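PDB 1JXN: anti-H(O) lectin I from Ulex europaeus, which binds carbohydrate as an L-fucose-specific legume lectin that carries calcium and manganese ions. Local coordinates for residues Pro42-Gly47 against Ser217-Arg222; Leu32-Val37 against Gly47-Ile52; Thr70-Phe75 against His226-Trp231. One frame throughout, in Å; residues are numbered along the deposited sequence.

Contact 1: Pro42-Gly47 against Ser217-Arg222; sequences PDETGG and STYIGR. Unlike the reference sequence in segment 217-222: Ser-217 (reference Gly). With MFU (methyl alpha-L-fucopyranoside), chain E.
Thr-45 and Gly-46 run antiparallel to Thr-218 and Ser-217, with strand axes at 162°, and Gly-46 and Ser-217 form a non-hydrogen-bonded pair whose CA atoms are 4.1 Å apart. Two backbone bonds join the strands: Thr-218 N gives its hydrogen to Thr-45 O at 3.3 Å, and Ile-220 N reaches Asp-43 O at 2.9 Å in the plane of that carbonyl; Ile-220 itself lies in the type II turn from Tyr-219 to Arg-222. Thr-45 and Thr-218 lie side by side on one face of the sheet, CG2 to CG2 3.8 Å; the Thr-218 hydroxyl bonds to Thr-86 O. Glu-44 and Tyr-219 occupy the other face and meet the methyl fucoside. This is the combining site of the legume lectin fold, built by loops at one end of the front sheet, with Asp-87, Gly-105 and Asn-134 supplying further hydrogen bonds to the sugar. The fucoside O3 hydroxyl donates to Glu-44 OE2 at 3.0 Å, an oxygen also salt-bridged to Arg-102, which should hold the carboxylate in place and favour its ionised form. The Tyr-219 ring, swung out with CG opposite the backbone N (chi1 -177°), is sandwiched: fucoside C5 sits 3.7 Å above one face, towards the rim, while Ile-220 CG2 covers the centre of the opposite face. Glu-44 CG touches the ring edge at CD2, 4.0 Å away. Beyond the ring, Ile-220 CG2 also rests beside Asp-43 CB, at 3.9 Å, the two side chains pointing the same way.

Contact 2: Leu32-Val37 against Gly47-Ile52; sequences LQLNKV and GIARYI
Leu-32 lays its CD1 methyl against the CB of Ala-49 at 4.0 Å, and Leu-34 brings CD2 to the same CB at 4.1 Å, so one small methyl group receives a branch from each of two leucines. The two reach it differently: in Leu-32 CG stands opposite the backbone N (chi1 173°), whereas in Leu-34 it stands opposite the carbonyl carbon (chi1 -59°), and these settings let side chains two residues apart converge on Ala-49. The contact belongs to the interior of the legume lectin beta sandwich. Strand 32-33 is hydrogen-bonded to strand 224-236 of one sheet, strand 44-56 lies in the other, and the leucines fill the space between them together with Phe-214, which touches both, and Phe-20, which touches Leu-32 and Ala-49. Further along, the chain of 32-37 comes close to the strand backbone: the CA atoms of Asn-35 and Gly-47 are 5.0 Å apart, and Asn-35 CB lies 4.1 Å from Gly-47 N. The Asn-35 amide turns away from strand 47-51, with OD1 bonded to His-226 ND1 and ND2 to Ala-224 O, so both ends of this buried polar group are satisfied by strand 224-236. At the far end of 47-52, Tyr-51 packs on Leu-4 of the second subunit, and Ile-52 on Ala-53 of that subunit.

Contact 3: Thr70-Phe75 against His226-Trp231; sequences TSFSFF and HEVLNW
Strands 67-78 and 224-236 are antiparallel neighbours in the back sheet of the legume lectin sandwich, and this contact includes the irregular point in their pairing. Phe-75 and Glu-227 form a hydrogen-bonded pair, with Phe-75 N to Glu-227 O at 3.1 Å and Glu-227 N to Phe-75 O at 3.2 Å; Phe-74 faces Val-228 as the adjoining non-hydrogen-bonded pair. From there to the close approach of Phe-72 and Trp-231, the second strand spends one residue more than the first, in the manner of a beta bulge at Leu-229 and Asn-230. Leu-229 N still holds Ser-73 O at 2.6 Å, while the Asn-230 side chain turns back so that its OD1 takes a weak hydrogen bond from Ser-73 OG. One face of the sheet carries Phe-72, Phe-74, Val-228 and Trp-231 into the sandwich interior, where Phe-214 meets Phe-72 edge-to-face and Phe-126 does the same to Phe-74. Phe-72 CB rests on Val-228 CG1 at 4.2 Å. On the other face, Glu-227 crosses the Phe-75 ring obliquely. Its CG makes a CH-pi contact, 4.1 Å from the ring centroid and 21° off the normal, and its carboxylate plane stands 81° from that of the ring; OE2 goes on to bond Thr-225 OG1. Leu-229 CD1 meets the same ring at its edge, 3.7 Å from CE1. At the end of the contact the Thr-70 hydroxyl has two partners: the carbonyl of Tyr-232, and the indole N-H of Trp-231, whose NE1 lies 2.8 Å from OG1 in a bond that is distinctly bent at the hydrogen although the oxygen is only 6° out of the indole plane.

Overall arrangement
Contact 1 lies at the rim of the sandwich and is partly exposed, whereas contacts 2 and 3 are buried. Contacts 1 and 2 share Gly-47 and strand 44-56: one end of that strand serves the sugar site, and its continuation packs into the interior. Contact 1 combines backbone bonds with polar and aromatic sugar contacts; contact 2 joins the two sheets through aliphatic side chains; contact 3 is a pairing within a single sheet, rich in backbone bonds and rings. Contacts 2 and 3 are connected through the backbone, where Leu-32 O probably accepts a hydrogen bond from Val-228 N. His-226 of contact 3 also packs against Ser-217 and Thr-218 of contact 1.

Contact 1: Pro42-Gly47 against Ser217-Arg222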
loop_
_atom_site.group_PDB
_atom_site.type_symbol
_atom_site.label_atom_id
_atom_site.label_comp_id
_atom_site.label_asym_id
_atom_site.label_seq_id
_atom_site.Cartn_x
_atom_site.Cartn_y
_atom_site.Cartn_z
ATOM N N PRO A 42 -18.287 -25.525 0.156
ATOM C CA PRO A 42 -19.662 -25.465 -0.358
ATOM C C PRO A 42 -19.632 -25.791 -1.871
ATOM O O PRO A 42 -18.563 -25.723 -2.506
ATOM C CB PRO A 42 -20.065 -24.012 -0.069
ATOM C CG PRO A 42 -18.757 -23.266 -0.070
ATOM C CD PRO A 42 -17.852 -24.215 0.674
ATOM N N ASP A 43 -20.775 -26.181 -2.440
ATOM C CA ASP A 43 -20.843 -26.534 -3.874
ATOM C C ASP A 43 -20.142 -25.482 -4.752
ATOM O O ASP A 43 -19.450 -25.825 -5.720
ATOM C CB ASP A 43 -22.307 -26.702 -4.326
ATOM C CG ASP A 43 -23.092 -27.706 -3.478
ATOM O OD1 ASP A 43 -23.824 -28.524 -4.080
ATOM O OD2 ASP A 43 -23.025 -27.656 -2.224
ATOM N N GLU A 44 -20.342 -24.209 -4.397
ATOM C CA GLU A 44 -19.725 -23.057 -5.077
ATOM C C GLU A 44 -18.725 -22.429 -4.098
ATOM O O GLU A 44 -19.123 -21.691 -3.204
ATOM C CB GLU A 44 -20.790 -22.020 -5.441
ATOM C CG GLU A 44 -21.813 -22.505 -6.438
ATOM C CD GLU A 44 -23.027 -21.618 -6.480
ATOM O OE1 GLU A 44 -23.464 -21.170 -5.400
ATOM O OE2 GLU A 44 -23.553 -21.371 -7.586
ATOM N N THR A 45 -17.439 -22.720 -4.266
ATOM C CA THR A 45 -16.403 -22.192 -3.373
ATOM C C THR A 45 -15.408 -21.284 -4.089
ATOM O O THR A 45 -15.222 -21.394 -5.296
ATOM C CB THR A 45 -15.598 -23.350 -2.707
ATOM O OG1 THR A 45 -14.551 -22.822 -1.868
ATOM C CG2 THR A 45 -14.996 -24.269 -3.780
ATOM N N GLY A 46 -14.735 -20.422 -3.336
ATOM C CA GLY A 46 -13.748 -19.540 -3.940
ATOM C C GLY A 46 -13.144 -18.555 -2.966
ATOM O O GLY A 46 -13.566 -18.493 -1.804
ATOM N N GLY A 47 -12.196 -17.749 -3.438
ATOM C CA GLY A 47 -11.568 -16.786 -2.560
ATOM C C GLY A 47 -11.085 -15.523 -3.234
ATOM O O GLY A 47 -10.765 -15.511 -4.414
ATOM N N SER A 217 -12.590 -19.192 -8.324
ATOM C CA SER A 217 -13.653 -20.133 -7.947
ATOM C C SER A 217 -13.768 -21.374 -8.832
ATOM O O SER A 217 -13.329 -21.379 -9.976
ATOM C CB SER A 217 -14.991 -19.412 -7.927
ATOM O OG SER A 217 -15.049 -18.452 -8.958
ATOM N N THR A 218 -14.388 -22.414 -8.290
ATOM C CA THR A 218 -14.571 -23.689 -8.978
ATOM C C THR A 218 -15.925 -24.263 -8.550
ATOM O O THR A 218 -16.721 -23.568 -7.922
ATOM C CB THR A 218 -13.424 -24.671 -8.615
ATOM O OG1 THR A 218 -13.494 -25.825 -9.448
ATOM C CG2 THR A 218 -13.518 -25.110 -7.168
ATOM N N TYR A 219 -16.198 -25.525 -8.851
ATOM C CA TYR A 219 -17.498 -26.085 -8.488
ATOM C C TYR A 219 -17.417 -27.575 -8.171
ATOM O O TYR A 219 -16.611 -28.296 -8.755
ATOM C CB TYR A 219 -18.466 -25.853 -9.656
ATOM C CG TYR A 219 -19.888 -26.320 -9.431
ATOM C CD1 TYR A 219 -20.450 -27.306 -10.242
ATOM C CD2 TYR A 219 -20.682 -25.746 -8.446
ATOM C CE1 TYR A 219 -21.768 -27.699 -10.091
ATOM C CE2 TYR A 219 -21.998 -26.122 -8.280
ATOM C CZ TYR A 219 -22.540 -27.101 -9.108
ATOM O OH TYR A 219 -23.876 -27.442 -8.980
ATOM N N ILE A 220 -18.270 -28.030 -7.257
ATOM C CA ILE A 220 -18.301 -29.434 -6.856
ATOM C C ILE A 220 -18.370 -30.294 -8.101
ATOM O O ILE A 220 -19.152 -30.016 -9.014
ATOM C CB ILE A 220 -19.520 -29.763 -5.952
ATOM C CG1 ILE A 220 -19.542 -31.252 -5.601
ATOM C CG2 ILE A 220 -20.820 -29.397 -6.649
ATOM C CD1 ILE A 220 -18.472 -31.675 -4.602
ATOM N N GLY A 221 -17.509 -31.306 -8.159
ATOM C CA GLY A 221 -17.487 -32.194 -9.309
ATOM C C GLY A 221 -16.506 -31.746 -10.367
ATOM O O GLY A 221 -15.771 -32.562 -10.917
ATOM N N ARG A 222 -16.502 -30.453 -10.664
ATOM C CA ARG A 222 -15.588 -29.891 -11.658
ATOM C C ARG A 222 -14.533 -29.018 -10.956
ATOM O O ARG A 222 -14.167 -27.946 -11.458
ATOM C CB ARG A 222 -16.377 -29.051 -12.676
ATOM C CG ARG A 222 -17.551 -29.775 -13.314
ATOM C CD ARG A 222 -18.522 -28.808 -13.994
ATOM N NE ARG A 222 -18.398 -28.791 -15.453
ATOM C CZ ARG A 222 -19.389 -29.096 -16.291
ATOM N NH1 ARG A 222 -20.586 -29.444 -15.826
ATOM N NH2 ARG A 222 -19.187 -29.049 -17.601
HETATM C C1 MFU E . -23.658 -23.379 -12.368
HETATM C C2 MFU E . -23.326 -22.037 -11.672
HETATM C C3 MFU E . -22.173 -22.302 -10.678
HETATM C C4 MFU E . -20.954 -22.855 -11.454
HETATM C C5 MFU E . -21.339 -24.156 -12.160
HETATM C C6 MFU E . -20.134 -24.721 -12.954
HETATM O O1 MFU E . -24.149 -24.336 -11.354
HETATM O O2 MFU E . -24.494 -21.522 -11.017
HETATM O O3 MFU E . -21.835 -21.101 -10.007
HETATM O O4 MFU E . -20.520 -21.900 -12.418
HETATM O O5 MFU E . -22.456 -23.923 -13.048
HETATM C CM MFU E . -25.386 -24.445 -10.607
#

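Contact 2: Leu32-Val37 against Gly47-Ile52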
loop_
_atom_site.group_PDB
_atom_site.type_symbol
_atom_site.label_atom_id
_atom_site.label_comp_id
_atom_site.label_asym_id
_atom_site.label_seq_id
_atom_site.Cartn_x
_atom_site.Cartn_y
_atom_site.Cartn_z
ATOM N N LEU A 32 0.251 -17.834 -4.214
ATOM C CA LEU A 32 -0.994 -17.206 -3.780
ATOM C C LEU A 32 -2.156 -18.049 -4.326
ATOM O O LEU A 32 -2.478 -17.970 -5.503
ATOM C CB LEU A 32 -1.093 -15.758 -4.295
ATOM C CG LEU A 32 -2.438 -15.046 -4.055
ATOM C CD1 LEU A 32 -2.786 -15.075 -2.594
ATOM C CD2 LEU A 32 -2.419 -13.630 -4.570
ATOM N N GLN A 33 -2.757 -18.878 -3.480
ATOM C CA GLN A 33 -3.873 -19.716 -3.899
ATOM C C GLN A 33 -5.203 -19.008 -3.665
ATOM O O GLN A 33 -5.532 -18.654 -2.539
ATOM C CB GLN A 33 -3.850 -21.038 -3.151
ATOM C CG GLN A 33 -5.055 -21.910 -3.423
ATOM C CD GLN A 33 -5.031 -23.180 -2.617
ATOM O OE1 GLN A 33 -4.217 -24.066 -2.865
ATOM N NE2 GLN A 33 -5.924 -23.276 -1.637
ATOM N N LEU A 34 -5.982 -18.861 -4.735
ATOM C CA LEU A 34 -7.266 -18.154 -4.702
ATOM C C LEU A 34 -8.496 -18.933 -4.268
ATOM O O LEU A 34 -9.486 -18.339 -3.837
ATOM C CB LEU A 34 -7.524 -17.494 -6.056
ATOM C CG LEU A 34 -6.436 -16.500 -6.461
ATOM C CD1 LEU A 34 -6.600 -16.109 -7.927
ATOM C CD2 LEU A 34 -6.477 -15.300 -5.527
ATOM N N ASN A 35 -8.456 -20.252 -4.416
ATOM C CA ASN A 35 -9.578 -21.100 -4.009
ATOM C C ASN A 35 -9.093 -22.505 -3.634
ATOM O O ASN A 35 -8.161 -23.042 -4.236
ATOM C CB ASN A 35 -10.641 -21.181 -5.116
ATOM C CG ASN A 35 -10.168 -21.971 -6.323
ATOM O OD1 ASN A 35 -9.250 -21.563 -7.052
ATOM N ND2 ASN A 35 -10.759 -23.147 -6.505
ATOM N N LYS A 36 -9.707 -23.096 -2.620
ATOM C CA LYS A 36 -9.312 -24.432 -2.197
ATOM C C LYS A 36 -10.225 -25.487 -2.807
ATOM O O LYS A 36 -11.429 -25.243 -2.982
ATOM C CB LYS A 36 -9.385 -24.553 -0.679
ATOM C CG LYS A 36 -8.301 -23.815 0.082
ATOM C CD LYS A 36 -8.600 -23.901 1.562
ATOM C CE LYS A 36 -7.459 -23.403 2.414
ATOM N NZ LYS A 36 -7.906 -23.313 3.835
ATOM N N VAL A 37 -9.659 -26.661 -3.096
ATOM C CA VAL A 37 -10.412 -27.784 -3.658
ATOM C C VAL A 37 -10.406 -28.970 -2.709
ATOM O O VAL A 37 -9.701 -28.962 -1.702
ATOM C CB VAL A 37 -9.876 -28.239 -5.027
ATOM C CG1 VAL A 37 -10.170 -27.176 -6.099
ATOM C CG2 VAL A 37 -8.393 -28.531 -4.941
ATOM N N GLY A 47 -12.196 -17.749 -3.438
ATOM C CA GLY A 47 -11.568 -16.786 -2.560
ATOM C C GLY A 47 -11.085 -15.523 -3.234
ATOM O O GLY A 47 -10.765 -15.511 -4.414
ATOM N N ILE A 48 -11.001 -14.460 -2.447
ATOM C CA ILE A 48 -10.552 -13.166 -2.921
ATOM C C ILE A 48 -9.305 -12.810 -2.149
ATOM O O ILE A 48 -9.177 -13.166 -0.989
ATOM C CB ILE A 48 -11.586 -12.086 -2.633
ATOM C CG1 ILE A 48 -12.918 -12.432 -3.292
ATOM C CG2 ILE A 48 -11.090 -10.755 -3.115
ATOM C CD1 ILE A 48 -13.976 -11.375 -3.099
ATOM N N ALA A 49 -8.367 -12.147 -2.806
ATOM C CA ALA A 49 -7.136 -11.701 -2.162
ATOM C C ALA A 49 -6.797 -10.353 -2.780
ATOM O O ALA A 49 -6.466 -10.284 -3.962
ATOM C CB ALA A 49 -5.998 -12.709 -2.396
ATOM N N ARG A 50 -6.890 -9.285 -1.997
ATOM C CA ARG A 50 -6.604 -7.952 -2.532
ATOM C C ARG A 50 -5.520 -7.196 -1.781
ATOM O O ARG A 50 -5.250 -7.503 -0.623
ATOM C CB ARG A 50 -7.889 -7.114 -2.585
ATOM C CG ARG A 50 -8.739 -7.219 -1.342
ATOM C CD ARG A 50 -10.067 -6.493 -1.503
ATOM N NE ARG A 50 -11.213 -7.394 -1.613
ATOM C CZ ARG A 50 -12.423 -7.004 -2.001
ATOM N NH1 ARG A 50 -12.643 -5.733 -2.319
ATOM N NH2 ARG A 50 -13.419 -7.875 -2.067
ATOM N N TYR A 51 -4.875 -6.236 -2.447
ATOM C CA TYR A 51 -3.846 -5.446 -1.791
ATOM C C TYR A 51 -4.528 -4.699 -0.648
ATOM O O TYR A 51 -5.628 -4.145 -0.803
ATOM C CB TYR A 51 -3.152 -4.480 -2.747
ATOM C CG TYR A 51 -1.941 -3.829 -2.124
ATOM C CD1 TYR A 51 -1.892 -2.454 -1.908
ATOM C CD2 TYR A 51 -0.855 -4.602 -1.699
ATOM C CE1 TYR A 51 -0.793 -1.861 -1.271
ATOM C CE2 TYR A 51 0.255 -4.028 -1.063
ATOM C CZ TYR A 51 0.273 -2.659 -0.847
ATOM O OH TYR A 51 1.329 -2.096 -0.162
ATOM N N ILE A 52 -3.888 -4.761 0.517
ATOM C CA ILE A 52 -4.398 -4.172 1.753
ATOM C C ILE A 52 -4.736 -2.680 1.683
ATOM O O ILE A 52 -5.674 -2.224 2.320
ATOM C CB ILE A 52 -3.429 -4.463 2.922
ATOM C CG1 ILE A 52 -4.180 -4.547 4.239
ATOM C CG2 ILE A 52 -2.351 -3.417 2.984
ATOM C CD1 ILE A 52 -4.954 -5.812 4.398
#

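Contact 3: Thr70-Phe75 against His226-Trp231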
loop_
_atom_site.group_PDB
_atom_site.type_symbol
_atom_site.label_atom_id
_atom_site.label_comp_id
_atom_site.label_asym_id
_atom_site.label_seq_id
_atom_site.Cartn_x
_atom_site.Cartn_y
_atom_site.Cartn_z
ATOM N N THR A 70 -0.686 -3.854 -14.645
ATOM C CA THR A 70 -0.458 -4.905 -13.687
ATOM C C THR A 70 -0.160 -6.167 -14.446
ATOM O O THR A 70 -0.709 -6.399 -15.527
ATOM C CB THR A 70 -1.678 -5.111 -12.767
ATOM O OG1 THR A 70 -1.496 -6.290 -11.977
ATOM C CG2 THR A 70 -2.948 -5.226 -13.565
ATOM N N SER A 71 0.757 -6.954 -13.910
ATOM C CA SER A 71 1.129 -8.200 -14.536
ATOM C C SER A 71 1.282 -9.278 -13.494
ATOM O O SER A 71 1.675 -9.009 -12.356
ATOM C CB SER A 71 2.416 -8.039 -15.328
ATOM O OG SER A 71 3.337 -7.204 -14.657
ATOM N N PHE A 72 0.931 -10.494 -13.881
ATOM C CA PHE A 72 1.029 -11.625 -12.989
ATOM C C PHE A 72 1.009 -12.913 -13.779
ATOM O O PHE A 72 0.447 -12.969 -14.874
ATOM C CB PHE A 72 -0.139 -11.616 -11.994
ATOM C CG PHE A 72 -1.509 -11.635 -12.645
ATOM C CD1 PHE A 72 -2.270 -12.809 -12.675
ATOM C CD2 PHE A 72 -2.050 -10.471 -13.204
ATOM C CE1 PHE A 72 -3.542 -12.817 -13.248
ATOM C CE2 PHE A 72 -3.321 -10.472 -13.776
ATOM C CZ PHE A 72 -4.068 -11.644 -13.797
ATOM N N SER A 73 1.634 -13.947 -13.234
ATOM C CA SER A 73 1.642 -15.249 -13.885
ATOM C C SER A 73 0.836 -16.155 -12.983
ATOM O O SER A 73 0.979 -16.063 -11.773
ATOM C CB SER A 73 3.058 -15.800 -13.973
ATOM O OG SER A 73 3.922 -14.896 -14.622
ATOM N N PHE A 74 -0.037 -16.984 -13.543
ATOM C CA PHE A 74 -0.814 -17.907 -12.725
ATOM C C PHE A 74 -0.852 -19.243 -13.441
ATOM O O PHE A 74 -0.455 -19.334 -14.603
ATOM C CB PHE A 74 -2.239 -17.391 -12.500
ATOM C CG PHE A 74 -3.103 -17.405 -13.737
ATOM C CD1 PHE A 74 -3.865 -18.532 -14.065
ATOM C CD2 PHE A 74 -3.150 -16.298 -14.588
ATOM C CE1 PHE A 74 -4.657 -18.554 -15.223
ATOM C CE2 PHE A 74 -3.942 -16.309 -15.746
ATOM C CZ PHE A 74 -4.694 -17.440 -16.066
ATOM N N PHE A 75 -1.247 -20.288 -12.732
ATOM C CA PHE A 75 -1.373 -21.608 -13.339
ATOM C C PHE A 75 -2.571 -22.242 -12.654
ATOM O O PHE A 75 -3.059 -21.711 -11.657
ATOM C CB PHE A 75 -0.078 -22.471 -13.247
ATOM C CG PHE A 75 0.323 -22.871 -11.837
ATOM C CD1 PHE A 75 1.166 -22.049 -11.074
ATOM C CD2 PHE A 75 -0.141 -24.067 -11.273
ATOM C CE1 PHE A 75 1.542 -22.410 -9.773
ATOM C CE2 PHE A 75 0.226 -24.441 -9.976
ATOM C CZ PHE A 75 1.072 -23.611 -9.218
ATOM N N HIS A 226 -6.954 -22.300 -8.678
ATOM C CA HIS A 226 -6.381 -21.244 -9.493
ATOM C C HIS A 226 -5.423 -20.464 -8.604
ATOM O O HIS A 226 -5.838 -19.908 -7.590
ATOM C CB HIS A 226 -7.517 -20.350 -9.997
ATOM C CG HIS A 226 -8.693 -21.121 -10.524
ATOM N ND1 HIS A 226 -9.689 -21.605 -9.705
ATOM C CD2 HIS A 226 -9.003 -21.534 -11.775
ATOM C CE1 HIS A 226 -10.556 -22.296 -10.422
ATOM N NE2 HIS A 226 -10.163 -22.265 -11.683
ATOM N N GLU A 227 -4.147 -20.412 -8.982
ATOM C CA GLU A 227 -3.158 -19.719 -8.164
ATOM C C GLU A 227 -2.162 -18.783 -8.850
ATOM O O GLU A 227 -1.580 -19.109 -9.894
ATOM C CB GLU A 227 -2.419 -20.720 -7.271
ATOM C CG GLU A 227 -2.208 -22.117 -7.852
ATOM C CD GLU A 227 -2.540 -23.223 -6.854
ATOM O OE1 GLU A 227 -1.942 -24.316 -6.929
ATOM O OE2 GLU A 227 -3.423 -23.006 -5.998
ATOM N N VAL A 228 -1.963 -17.624 -8.219
ATOM C CA VAL A 228 -1.057 -16.571 -8.683
ATOM C C VAL A 228 0.403 -16.852 -8.283
ATOM O O VAL A 228 0.702 -17.158 -7.127
ATOM C CB VAL A 228 -1.515 -15.194 -8.138
ATOM C CG1 VAL A 228 -0.641 -14.072 -8.682
ATOM C CG2 VAL A 228 -2.978 -14.958 -8.486
ATOM N N LEU A 229 1.300 -16.702 -9.252
ATOM C CA LEU A 229 2.728 -16.958 -9.086
ATOM C C LEU A 229 3.554 -15.729 -8.699
ATOM O O LEU A 229 4.642 -15.847 -8.130
ATOM C CB LEU A 229 3.281 -17.565 -10.367
ATOM C CG LEU A 229 4.471 -18.485 -10.186
ATOM C CD1 LEU A 229 4.037 -19.678 -9.375
ATOM C CD2 LEU A 229 4.999 -18.910 -11.531
ATOM N N ASN A 230 3.030 -14.553 -9.013
ATOM C CA ASN A 230 3.689 -13.290 -8.705
ATOM C C ASN A 230 2.714 -12.180 -9.081
ATOM O O ASN A 230 1.621 -12.459 -9.565
ATOM C CB ASN A 230 4.990 -13.160 -9.507
ATOM C CG ASN A 230 4.758 -13.250 -10.991
ATOM O OD1 ASN A 230 4.891 -14.307 -11.583
ATOM N ND2 ASN A 230 4.373 -12.129 -11.599
ATOM N N TRP A 231 3.112 -10.928 -8.894
ATOM C CA TRP A 231 2.223 -9.811 -9.203
ATOM C C TRP A 231 2.969 -8.488 -9.260
ATOM O O TRP A 231 3.907 -8.240 -8.498
ATOM C CB TRP A 231 1.112 -9.733 -8.148
ATOM C CG TRP A 231 0.038 -8.678 -8.374
ATOM C CD1 TRP A 231 -0.211 -7.979 -9.528
ATOM C CD2 TRP A 231 -0.973 -8.272 -7.431
ATOM N NE1 TRP A 231 -1.313 -7.176 -9.363
ATOM C CE2 TRP A 231 -1.804 -7.335 -8.092
ATOM C CE3 TRP A 231 -1.262 -8.615 -6.099
ATOM C CZ2 TRP A 231 -2.901 -6.737 -7.464
ATOM C CZ3 TRP A 231 -2.350 -8.027 -5.476
ATOM C CH2 TRP A 231 -3.158 -7.097 -6.158
#